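Local atomic coordinates of esterase (Pelagibacterium halotolerans, PDB entry 5DWD), a protein that probably hydrolyses carboxylic esters, as a carboxylesterase of the alpha/beta hydrolase superfamily. Residues 38-43 / 126-131; 132-137 / 234-239; 148-153 / 157-162. All coordinates share one frame; numbering follows the deposited sequence.

Contact 1: residues 38-43 / 126-131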
# COMPACT_ATOMS: atom_id res chain seq x y z
N GLY B 38 17.70 7.68 -21.41
CA GLY B 38 18.39 8.85 -20.92
C GLY B 38 17.82 9.59 -19.71
O GLY B 38 18.47 10.49 -19.16
N ALA B 39 16.61 9.29 -19.28
CA ALA B 39 16.11 9.98 -18.07
C ALA B 39 15.23 9.05 -17.26
O ALA B 39 14.09 8.72 -17.65
CB ALA B 39 15.36 11.24 -18.43
N ALA B 40 15.78 8.62 -16.13
CA ALA B 40 15.14 7.57 -15.31
C ALA B 40 13.93 8.12 -14.61
O ALA B 40 14.00 9.16 -13.95
CB ALA B 40 16.13 7.00 -14.32
N LYS B 41 12.84 7.41 -14.78
CA LYS B 41 11.56 7.68 -14.13
C LYS B 41 11.33 6.69 -13.00
O LYS B 41 10.51 6.93 -12.09
CB LYS B 41 10.41 7.54 -15.14
CG LYS B 41 10.32 8.63 -16.24
CD LYS B 41 9.28 8.19 -17.28
CE LYS B 41 8.45 9.32 -17.88
NZ LYS B 41 9.11 9.85 -19.10
N SER B 42 12.04 5.55 -13.09
CA SER B 42 11.92 4.52 -12.03
C SER B 42 13.30 3.87 -11.78
O SER B 42 14.25 3.99 -12.59
CB SER B 42 10.89 3.48 -12.45
OG SER B 42 11.13 3.07 -13.81
N LEU B 43 13.35 3.04 -10.72
CA LEU B 43 14.58 2.48 -10.22
C LEU B 43 14.26 1.05 -9.73
O LEU B 43 13.29 0.86 -8.98
CB LEU B 43 15.07 3.26 -9.00
CG LEU B 43 16.25 2.72 -8.22
CD1 LEU B 43 17.53 2.63 -9.08
CD2 LEU B 43 16.51 3.64 -7.04
N THR B 126 20.32 10.04 -6.94
CA THR B 126 19.60 9.97 -8.21
C THR B 126 18.44 10.94 -8.25
O THR B 126 17.98 11.31 -9.31
CB THR B 126 19.04 8.55 -8.46
OG1 THR B 126 18.14 8.23 -7.38
CG2 THR B 126 20.16 7.58 -8.51
N GLY B 127 17.93 11.35 -7.11
CA GLY B 127 16.76 12.21 -7.09
C GLY B 127 15.47 11.41 -7.33
O GLY B 127 14.38 11.96 -7.45
N LEU B 128 15.58 10.08 -7.36
CA LEU B 128 14.37 9.24 -7.34
C LEU B 128 14.07 8.90 -5.88
O LEU B 128 14.96 9.08 -5.06
CB LEU B 128 14.60 7.98 -8.12
CG LEU B 128 14.25 7.82 -9.61
CD1 LEU B 128 13.53 8.95 -10.34
CD2 LEU B 128 15.46 7.26 -10.30
N GLY B 129 12.84 8.47 -5.53
CA GLY B 129 12.57 8.06 -4.13
C GLY B 129 11.93 6.68 -4.03
O GLY B 129 11.75 6.00 -5.06
N PRO B 130 11.50 6.33 -2.84
CA PRO B 130 10.83 5.04 -2.59
C PRO B 130 9.65 4.75 -3.51
O PRO B 130 9.54 3.62 -4.02
CB PRO B 130 10.38 5.11 -1.18
CG PRO B 130 11.10 6.24 -0.56
CD PRO B 130 11.65 7.10 -1.58
N ALA B 131 8.77 5.73 -3.76
CA ALA B 131 7.66 5.48 -4.65
C ALA B 131 8.01 5.23 -6.09
O ALA B 131 7.14 4.76 -6.83
CB ALA B 131 6.63 6.64 -4.60
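The flat groups here are peptide carbonyls: Leu128 lays its two methyls over the faces of three of them, those of Ala40, Lys41 and Ser42. This is a corner of the alpha/beta hydrolase fold, where the loop after helix 101-126 passes beside the start of strand 42-47. CD1 of Leu128 lies above the peptide plane of Ala40, tilted away from the normal, with its closest approach to Ala40 O at 3.6 Å. The same methyl stands almost squarely over the carbonyl of Lys41, 4.0 Å from Lys41 O. The other branch, CD2, sits just as squarely above the Ser42 carbonyl. CD2 of Leu128 also touches two carbons, Ala40 CB at 4.1 Å and Leu43 CB at 4.2 Å. One leucine therefore carries the whole contact, pressed on the backbone as much as on side chains. Its torsions are unusual: CD1 nearly eclipses CA (chi2 -4°), so the exact placing of the two methyls deserves some caution.

Around this patch, Ala40 and Leu43 both rest on Met72 of strand 71-74, and Leu43 also reaches Leu122 and Trp123 of helix 101-126, while the hydroxyl of Ser42 is hydrogen-bonded to Thr71. The contact is partly buried: Ser42 and Leu43 are buried, whereas Lys41 is exposed.

What brings Leu128 here is the end of the helix. Gly127 is the first residue to leave helical geometry, with positive phi, and it swings the chain round toward residues 40-43. Thr126 holds this turn as an ST turn: its OG1, which also hydrogen-bonds to Leu122 O, accepts from the backbone N of Leu128 at 3.2 Å, with a nearly straight N-H...O angle of 164°.

Contact 2: residues 132-137 / 234-239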
# COMPACT_ATOMS: atom_id res chain seq x y z
N ASP B 132 9.26 5.54 -6.48
CA ASP B 132 9.74 5.22 -7.79
C ASP B 132 10.54 3.91 -7.84
O ASP B 132 11.12 3.63 -8.90
CB ASP B 132 10.68 6.33 -8.24
CG ASP B 132 10.06 7.72 -8.07
OD1 ASP B 132 8.95 7.89 -8.57
OD2 ASP B 132 10.68 8.57 -7.41
N THR B 133 10.58 3.14 -6.74
CA THR B 133 11.61 2.12 -6.63
C THR B 133 10.97 0.77 -6.37
O THR B 133 10.03 0.67 -5.60
CB THR B 133 12.51 2.44 -5.44
OG1 THR B 133 13.16 3.72 -5.63
CG2 THR B 133 13.61 1.37 -5.21
N ILE B 134 11.49 -0.24 -7.07
CA ILE B 134 11.12 -1.64 -6.81
C ILE B 134 12.36 -2.32 -6.27
O ILE B 134 13.45 -2.26 -6.84
CB ILE B 134 10.63 -2.30 -8.08
CG1 ILE B 134 9.41 -1.51 -8.62
CG2 ILE B 134 10.33 -3.75 -7.85
CD1 ILE B 134 8.97 -1.94 -9.96
N LEU B 135 12.21 -2.96 -5.10
CA LEU B 135 13.30 -3.75 -4.57
C LEU B 135 13.09 -5.22 -4.96
O LEU B 135 12.05 -5.76 -4.62
CB LEU B 135 13.23 -3.68 -3.03
CG LEU B 135 14.26 -3.11 -2.17
CD1 LEU B 135 14.07 -3.40 -0.71
CD2 LEU B 135 15.70 -3.41 -2.58
N VAL B 136 14.10 -5.79 -5.60
CA VAL B 136 14.08 -7.15 -6.15
C VAL B 136 15.22 -7.95 -5.50
O VAL B 136 16.37 -7.50 -5.52
CB VAL B 136 14.24 -7.11 -7.68
CG1 VAL B 136 14.26 -8.51 -8.29
CG2 VAL B 136 13.07 -6.30 -8.23
N GLY B 137 14.92 -9.12 -4.95
CA GLY B 137 16.01 -9.93 -4.38
C GLY B 137 15.91 -11.39 -4.71
O GLY B 137 14.84 -11.86 -5.04
N ALA B 234 5.83 -9.47 -16.24
CA ALA B 234 4.45 -9.03 -16.31
C ALA B 234 4.02 -8.18 -15.15
O ALA B 234 3.24 -7.26 -15.33
CB ALA B 234 3.55 -10.21 -16.54
N PHE B 235 4.48 -8.50 -13.93
CA PHE B 235 4.19 -7.69 -12.78
C PHE B 235 4.83 -6.30 -12.92
O PHE B 235 4.18 -5.32 -12.61
CB PHE B 235 4.67 -8.41 -11.53
CG PHE B 235 4.42 -7.69 -10.22
CD1 PHE B 235 3.15 -7.58 -9.68
CD2 PHE B 235 5.47 -7.16 -9.46
CE1 PHE B 235 2.96 -6.98 -8.42
CE2 PHE B 235 5.27 -6.59 -8.22
CZ PHE B 235 4.01 -6.47 -7.71
N LEU B 236 6.07 -6.25 -13.35
CA LEU B 236 6.77 -4.94 -13.64
C LEU B 236 5.97 -4.09 -14.68
O LEU B 236 5.78 -2.88 -14.49
CB LEU B 236 8.17 -5.18 -14.14
CG LEU B 236 9.38 -5.23 -13.19
CD1 LEU B 236 9.17 -4.83 -11.78
CD2 LEU B 236 10.56 -6.08 -13.60
N ARG B 237 5.44 -4.76 -15.69
CA ARG B 237 4.63 -4.06 -16.69
C ARG B 237 3.36 -3.50 -16.06
O ARG B 237 2.90 -2.41 -16.48
CB ARG B 237 4.29 -4.95 -17.90
CG ARG B 237 5.27 -4.83 -19.02
CD ARG B 237 4.70 -5.38 -20.32
NE ARG B 237 4.85 -6.82 -20.25
CZ ARG B 237 5.85 -7.53 -20.77
NH1 ARG B 237 6.85 -6.94 -21.45
NH2 ARG B 237 5.84 -8.86 -20.60
N GLU B 238 2.78 -4.17 -15.07
CA GLU B 238 1.58 -3.68 -14.39
C GLU B 238 1.89 -2.42 -13.64
O GLU B 238 1.05 -1.52 -13.59
CB GLU B 238 1.04 -4.63 -13.30
CG GLU B 238 0.21 -5.78 -13.71
CD GLU B 238 -0.33 -6.51 -12.47
OE1 GLU B 238 -0.07 -7.70 -12.32
OE2 GLU B 238 -0.99 -5.88 -11.63
N ILE B 239 3.04 -2.37 -12.96
CA ILE B 239 3.22 -1.30 -11.98
C ILE B 239 4.11 -0.15 -12.38
O ILE B 239 4.01 0.88 -11.74
CB ILE B 239 3.63 -1.83 -10.63
CG1 ILE B 239 5.02 -2.42 -10.74
CG2 ILE B 239 2.60 -2.83 -10.14
CD1 ILE B 239 5.56 -2.92 -9.46
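Ile134 points off the strand straight at helix 226-239 and meets it chiefly with its terminal methyl, CD1. The two helix residues that receive it come from different directions. Ile239 reaches back tip to tip, its own CD1 3.6 Å from Ile134 CD1; Ile134 CG1 lies a little behind, 4.2 Å from Ile239 CD1. Leu236 instead slants across the end of Ile134. Its CB leaves the helix obliquely, and only the CD1 branch comes in, to 3.4 Å from Ile134 CD1. That is tighter than normal for two methyls, and since Leu236 is built with its chi2 nearly eclipsed (-9°), the closeness may owe something to how that side chain was modelled.

The torsions explain the meeting point. In Ile134 CG1 is anti to the carbonyl carbon (chi1 -58°) and CD1 continues outward in an extended chain, which makes the methyl the leading atom. In Ile239 CG1 stands between the backbone N and the carbonyl carbon (chi1 67°), an uncommon choice for a helical isoleucine that sends CD1 toward the strand.

Both contacts with the Ile134 methyl are purely apolar, and the neighbours continue in kind: Leu236 also lies on Ile160, Ile239 on Ala158, and Ile134 also touches Leu240. On the outer side of the helix, Glu238 forms a salt bridge with Arg213. Thr133 and Leu135 turn to the other face of the sheet, where Thr133 OG1 is hydrogen-bonded to Trp123 of helix 101-126. Alternating strand residues thus serve the two helical layers, the arrangement of an alpha/beta/alpha sandwich. Here the last helix of an alpha/beta hydrolase is packed on the central strand that leads into what is probably the GxSxG nucleophile elbow.

Contact 3: residues 148-153 / 157-162; sequences TGLRLP and KAIIAF
CD1 of Ile159 fits against the end of helix 140-149, touching the bare backbone of Gly149 and the side chain of Leu150. The contact closes the second half of a beta-alpha-beta crossover, in which strand 133-138, helix 140-149 and the parallel neighbouring strand 158-162 follow one another. Because Gly149 carries no side chain, Ile159 CD1 can come to 3.8 Å from Gly149 CA. Leu150 approaches from beside it, at a slant to the isoleucine, with CD2 at 3.9 Å from Ile159 CD1 and its branch point CG a little behind, so the same methyl is touched by glycine backbone and leucine branch together. Ile159 is delivered by its extended shape: CG1 lies anti to the carbonyl carbon (chi1 -57°) and CD1 runs on outward (chi2 172°), which carries the methyl well away from the strand.

The next shell holds both partners in place. Ile159 is fixed by backbone hydrogen bonds to Pro181 and Leu183, which pair strand 158-162 with its neighbour 182-187. Leu150 packs on Pro180 and Ile210, and its backbone is hydrogen-bonded to Ala177. Farther out, Thr148 OG1 is hydrogen-bonded to His112 ND1 of helix 101-126. Arg151 forms a salt bridge through NE with Glu175 and a cation-pi contact with Tyr147.

Gly149 to Leu152 form a type I beta turn, from which the short link into the strand follows. Its closing bond, from Leu152 N to Gly149 O at 3.5 Å, is weak; the preceding step is firmer, with Arg151 N donating to Thr148 O at 3.0 Å.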
# COMPACT_ATOMS: atom_id res chain seq x y z
N THR B 148 14.00 -5.29 5.01
CA THR B 148 14.22 -3.83 4.90
C THR B 148 13.05 -3.15 4.22
O THR B 148 12.60 -2.10 4.66
CB THR B 148 15.54 -3.52 4.24
OG1 THR B 148 16.56 -4.07 5.09
CG2 THR B 148 15.74 -2.01 4.02
N GLY B 149 12.53 -3.73 3.11
CA GLY B 149 11.51 -3.07 2.33
C GLY B 149 10.26 -2.73 3.13
O GLY B 149 9.69 -1.70 2.97
N LEU B 150 9.85 -3.66 3.97
CA LEU B 150 8.60 -3.54 4.73
C LEU B 150 8.79 -2.68 5.95
O LEU B 150 7.80 -2.28 6.53
CB LEU B 150 8.00 -4.92 5.11
CG LEU B 150 7.60 -5.71 3.87
CD1 LEU B 150 7.10 -7.09 4.31
CD2 LEU B 150 6.53 -5.01 3.01
N ARG B 151 10.02 -2.34 6.25
CA ARG B 151 10.32 -1.42 7.41
C ARG B 151 10.56 0.03 6.95
O ARG B 151 10.81 0.90 7.80
CB ARG B 151 11.48 -1.97 8.19
CG ARG B 151 11.14 -3.18 9.05
CD ARG B 151 12.40 -3.78 9.74
NE ARG B 151 12.01 -4.84 10.66
CZ ARG B 151 11.61 -6.06 10.33
NH1 ARG B 151 11.52 -6.46 9.04
NH2 ARG B 151 11.28 -6.92 11.31
N LEU B 152 10.52 0.31 5.66
CA LEU B 152 10.65 1.67 5.16
C LEU B 152 9.41 2.49 5.52
O LEU B 152 8.31 2.06 5.36
CB LEU B 152 10.79 1.68 3.64
CG LEU B 152 12.10 1.13 3.13
CD1 LEU B 152 12.02 0.91 1.64
CD2 LEU B 152 13.22 2.10 3.46
N PRO B 153 9.62 3.75 6.00
CA PRO B 153 8.50 4.57 6.43
C PRO B 153 7.64 5.07 5.26
O PRO B 153 6.45 5.35 5.43
CB PRO B 153 9.22 5.74 7.17
CG PRO B 153 10.54 5.86 6.47
CD PRO B 153 10.93 4.42 6.18
N LYS B 157 7.33 1.21 -4.57
CA LYS B 157 6.40 0.91 -5.61
C LYS B 157 6.08 -0.58 -5.53
O LYS B 157 4.95 -0.92 -5.78
CB LYS B 157 7.01 1.20 -6.95
CG LYS B 157 6.07 1.05 -8.12
CD LYS B 157 6.78 1.31 -9.46
CE LYS B 157 7.25 2.73 -9.57
NZ LYS B 157 6.14 3.70 -9.72
N ALA B 158 7.07 -1.40 -5.15
CA ALA B 158 6.82 -2.87 -5.03
C ALA B 158 8.03 -3.61 -4.48
O ALA B 158 9.14 -3.06 -4.56
CB ALA B 158 6.50 -3.49 -6.39
N ILE B 159 7.82 -4.85 -4.00
CA ILE B 159 8.94 -5.74 -3.74
C ILE B 159 8.70 -7.03 -4.57
O ILE B 159 7.61 -7.56 -4.58
CB ILE B 159 9.05 -6.09 -2.22
CG1 ILE B 159 9.17 -4.80 -1.41
CG2 ILE B 159 10.09 -7.14 -1.93
CD1 ILE B 159 9.10 -5.00 0.06
N ILE B 160 9.78 -7.54 -5.15
CA ILE B 160 9.81 -8.83 -5.82
C ILE B 160 10.84 -9.72 -5.08
O ILE B 160 12.02 -9.38 -5.03
CB ILE B 160 10.11 -8.81 -7.31
CG1 ILE B 160 9.12 -7.89 -7.99
CG2 ILE B 160 10.00 -10.26 -7.82
CD1 ILE B 160 9.32 -7.74 -9.47
N ALA B 161 10.35 -10.80 -4.47
CA ALA B 161 11.19 -11.73 -3.71
C ALA B 161 11.24 -13.07 -4.38
O ALA B 161 10.27 -13.80 -4.31
CB ALA B 161 10.67 -11.84 -2.30
N PHE B 162 12.37 -13.37 -4.98
CA PHE B 162 12.61 -14.68 -5.58
C PHE B 162 13.28 -15.63 -4.57
O PHE B 162 14.38 -15.37 -4.08
CB PHE B 162 13.56 -14.63 -6.75
CG PHE B 162 13.04 -13.86 -7.95
CD1 PHE B 162 12.34 -14.52 -8.93
CD2 PHE B 162 13.40 -12.53 -8.18
CE1 PHE B 162 11.91 -13.82 -10.08
CE2 PHE B 162 13.00 -11.87 -9.31
CZ PHE B 162 12.28 -12.52 -10.29

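Following the chain from the N terminus, contact 1 closes first, bringing the loop after helix 101-126 back to the start of strand 42-47 across a span that includes strand 71-74. Contact 2 opens directly after it, so these two are in series. Its loop runs from strand 133-138 to the last helix, 226-239, and contact 3 is nested within it as a short local closure between helix 140-149 and strand 158-162. The sheet joins all three: Leu43 pairs with Asp132 and Ile134, and Gly137 with Ile160 and Phe162. Ile239 additionally touches Ala158, so helix 226-239 spans both strands from the face opposite helix 140-149.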